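Local coordinates for PfkB family carbohydrate kinase (Listeria grayi DSM 20601, PDB 4GM6), which probably acts as a kinase of the PfkB carbohydrate kinase family, transferring phosphate to a sugar or sugar-like substrate, at residues C[31-36]-C[75-80]. Sequence-based numbering, arbitrary orientation.
Sequences GELLMR and IATVVP
Thr77 and Gly31 meet where the strand 27-30 runs out of the main sheet beside its parallel neighbour 73-79. Gly31 N sends a weak but fairly straight hydrogen bond to Ala76 O (3.4 Å, 163°), two residues beyond Thr29, which also pairs with Ala76 through the backbone. From there the chain leaves the sheet, and a side chain takes over: Thr77 OG1 donates to Gly31 O at 2.4 Å, an implausibly short separation whose exact value is doubtful. With chi1 at -155°, Thr77 carries OG1 anti to its backbone nitrogen, a torsion that swings the hydroxyl across to the chain leaving the sheet. The tightly packed part lies around this bond. Leu33 crosses Thr77 at about a right angle, and its CD1 methyl lies 3.7 Å from Thr77 OG1 and 3.9 Å from Thr77 CG2. The same methyl touches Ile75 CD1 at 4.1 Å, while Leu92 of the helix 83-94 packs against both Leu33 and Ile75. Further along, the segments diverge and the contact is loose: a water replaces direct contact, accepting from Leu33 N (2.7 Å) and donating to Thr77 OG1 and Val78 O. Leu34, Met35 and Arg36 do not touch 75-80; they belong to the smaller four-stranded sheet, where Met35 packs on Tyr113 of a second subunit. Glu32 points away from 75-80 at CB, and its carboxylate is held by a salt bridge to Arg129 and a hydrogen bond to Ser132. This is the passage from the Rossmann-like alpha/beta core to the small beta-sheet lid of a PfkB kinase. The threonine hydroxyl serves both Gly31 O and the water, and the water satisfies Leu33 N, which implies that the buried polar backbone is kept hydrogen-bonded as the chain changes sheets.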
ATOM      1  N   GLY C  31      -7.550  -7.871 -32.624  1.00 43.88           N
ATOM      2  CA  GLY C  31      -8.350  -7.793 -31.422  1.00 48.01           C
ATOM      3  C   GLY C  31      -8.178  -6.516 -30.648  1.00 48.79           C
ATOM      4  O   GLY C  31      -7.252  -5.747 -30.894  1.00 43.88           O
ATOM      5  N   GLU C  32      -9.088  -6.314 -29.701  1.00 37.13           N
ATOM      6  CA  GLU C  32      -9.132  -5.096 -28.917  1.00 42.86           C
ATOM      7  C   GLU C  32      -8.374  -5.261 -27.608  1.00 40.10           C
ATOM      8  O   GLU C  32      -8.467  -6.315 -26.973  1.00 37.23           O
ATOM      9  CB  GLU C  32     -10.588  -4.749 -28.617  1.00 36.55           C
ATOM     10  CG  GLU C  32     -10.736  -3.572 -27.673  1.00 37.07           C
ATOM     11  CD  GLU C  32     -12.171  -3.128 -27.510  1.00 38.72           C
ATOM     12  OE1 GLU C  32     -13.093  -3.925 -27.795  1.00 42.37           O
ATOM     13  OE2 GLU C  32     -12.380  -1.977 -27.074  1.00 38.60           O
ATOM     14  N   LEU C  33      -7.642  -4.217 -27.208  1.00 37.38           N
ATOM     15  CA  LEU C  33      -7.010  -4.157 -25.903  1.00 41.49           C
ATOM     16  C   LEU C  33      -7.927  -3.459 -24.904  1.00 43.84           C
ATOM     17  O   LEU C  33      -8.534  -2.438 -25.217  1.00 32.89           O
ATOM     18  CB  LEU C  33      -5.678  -3.408 -25.958  1.00 45.50           C
ATOM     19  CG  LEU C  33      -4.498  -4.230 -26.478  1.00 52.75           C
ATOM     20  CD1 LEU C  33      -4.516  -4.173 -27.996  1.00 43.00           C
ATOM     21  CD2 LEU C  33      -3.171  -3.716 -25.939  1.00 41.56           C
ATOM     22  N   LEU C  34      -8.011  -4.012 -23.699  1.00 34.16           N
ATOM     23  CA  LEU C  34      -8.861  -3.452 -22.655  1.00 33.09           C
ATOM     24  C   LEU C  34      -7.996  -3.075 -21.467  1.00 35.69           C
ATOM     25  O   LEU C  34      -6.968  -3.705 -21.206  1.00 32.11           O
ATOM     26  CB  LEU C  34      -9.895  -4.490 -22.192  1.00 28.67           C
ATOM     27  CG  LEU C  34     -10.841  -4.983 -23.277  1.00 38.24           C
ATOM     28  CD1 LEU C  34     -11.766  -6.076 -22.740  1.00 31.53           C
ATOM     29  CD2 LEU C  34     -11.633  -3.783 -23.766  1.00 34.40           C
ATOM     30  N   MET C  35      -8.403  -2.067 -20.721  1.00 30.49           N
ATOM     31  CA  MET C  35      -7.761  -1.884 -19.435  1.00 31.58           C
ATOM     32  C   MET C  35      -8.614  -2.591 -18.383  1.00 27.77           C
ATOM     33  O   MET C  35      -9.816  -2.310 -18.247  1.00 30.21           O
ATOM     34  CB  MET C  35      -7.580  -0.421 -19.083  1.00 27.43           C
ATOM     35  CG  MET C  35      -7.017  -0.251 -17.671  1.00 28.46           C
ATOM     36  SD  MET C  35      -6.569   1.444 -17.256  1.00 38.30           S
ATOM     37  CE  MET C  35      -8.106   2.307 -17.551  1.00 41.59           C
ATOM     38  N   ARG C  36      -8.017  -3.530 -17.667  1.00 23.47           N
ATOM     39  CA  ARG C  36      -8.742  -4.170 -16.586  1.00 27.96           C
ATOM     40  C   ARG C  36      -8.485  -3.425 -15.274  1.00 27.74           C
ATOM     41  O   ARG C  36      -7.354  -3.032 -15.004  1.00 27.68           O
ATOM     42  CB  ARG C  36      -8.371  -5.646 -16.428  1.00 26.48           C
ATOM     43  CG  ARG C  36      -8.894  -6.137 -15.091  1.00 28.58           C
ATOM     44  CD  ARG C  36      -8.837  -7.635 -14.853  1.00 41.81           C
ATOM     45  NE  ARG C  36      -7.659  -8.333 -15.353  1.00 30.58           N
ATOM     46  CZ  ARG C  36      -6.852  -9.106 -14.618  1.00 33.10           C
ATOM     47  NH1 ARG C  36      -5.843  -9.735 -15.193  1.00 32.55           N
ATOM     48  NH2 ARG C  36      -7.030  -9.245 -13.323  1.00 34.07           N
ATOM     49  N   ILE C  75      -0.003  -6.955 -34.191  1.00 48.57           N
ATOM     50  CA  ILE C  75      -1.433  -6.949 -33.934  1.00 49.58           C
ATOM     51  C   ILE C  75      -2.129  -5.792 -34.619  1.00 52.93           C
ATOM     52  O   ILE C  75      -1.737  -4.625 -34.467  1.00 44.92           O
ATOM     53  CB  ILE C  75      -1.744  -6.893 -32.424  1.00 48.43           C
ATOM     54  CG1 ILE C  75      -3.238  -7.139 -32.170  1.00 50.96           C
ATOM     55  CG2 ILE C  75      -1.337  -5.548 -31.832  1.00 38.60           C
ATOM     56  CD1 ILE C  75      -3.622  -7.150 -30.701  1.00 43.64           C
ATOM     57  N   ALA C  76      -3.165  -6.130 -35.376  1.00 48.67           N
ATOM     58  CA  ALA C  76      -4.047  -5.128 -35.954  1.00 51.27           C
ATOM     59  C   ALA C  76      -5.049  -4.712 -34.868  1.00 54.50           C
ATOM     60  O   ALA C  76      -5.884  -5.513 -34.444  1.00 53.19           O
ATOM     61  CB  ALA C  76      -4.759  -5.694 -37.174  1.00 50.29           C
ATOM     62  N   THR C  77      -4.949  -3.473 -34.394  1.00 46.97           N
ATOM     63  CA  THR C  77      -5.861  -3.001 -33.359  1.00 47.37           C
ATOM     64  C   THR C  77      -6.082  -1.480 -33.413  1.00 60.99           C
ATOM     65  O   THR C  77      -5.436  -0.780 -34.193  1.00 47.70           O
ATOM     66  CB  THR C  77      -5.379  -3.422 -31.958  1.00 44.21           C
ATOM     67  OG1 THR C  77      -6.502  -3.491 -31.072  1.00 39.56           O
ATOM     68  CG2 THR C  77      -4.353  -2.419 -31.424  1.00 44.68           C
ATOM     69  N   VAL C  78      -7.005  -0.981 -32.589  1.00 50.67           N
ATOM     70  CA  VAL C  78      -7.319   0.446 -32.566  1.00 45.16           C
ATOM     71  C   VAL C  78      -7.363   0.973 -31.140  1.00 51.39           C
ATOM     72  O   VAL C  78      -7.995   0.362 -30.269  1.00 44.75           O
ATOM     73  CB  VAL C  78      -8.690   0.741 -33.199  1.00 46.19           C
ATOM     74  CG1 VAL C  78      -8.985   2.237 -33.139  1.00 47.42           C
ATOM     75  CG2 VAL C  78      -8.750   0.220 -34.633  1.00 52.36           C
ATOM     76  N   VAL C  79      -6.703   2.111 -30.912  1.00 42.91           N
ATOM     77  CA  VAL C  79      -6.730   2.779 -29.618  1.00 43.38           C
ATOM     78  C   VAL C  79      -6.912   4.291 -29.774  1.00 41.37           C
ATOM     79  O   VAL C  79      -6.530   4.853 -30.781  1.00 47.21           O
ATOM     80  CB  VAL C  79      -5.426   2.543 -28.828  1.00 48.42           C
ATOM     81  CG1 VAL C  79      -5.155   1.055 -28.687  1.00 47.91           C
ATOM     82  CG2 VAL C  79      -4.265   3.257 -29.506  1.00 45.57           C
ATOM     83  N   PRO C  80      -7.480   4.960 -28.753  1.00 50.25           N
ATOM     84  CA  PRO C  80      -7.614   6.408 -28.856  1.00 45.03           C
ATOM     85  C   PRO C  80      -6.263   7.089 -28.693  1.00 41.59           C
ATOM     86  O   PRO C  80      -5.405   6.593 -27.969  1.00 45.24           O
ATOM     87  CB  PRO C  80      -8.523   6.751 -27.678  1.00 40.41           C
ATOM     88  CG  PRO C  80      -8.164   5.723 -26.644  1.00 37.60           C
ATOM     89  CD  PRO C  80      -7.955   4.454 -27.452  1.00 43.13           C
TER
HETATM   90  O   HOH W   1      -7.158  -1.952 -28.620  1.00 39.93           O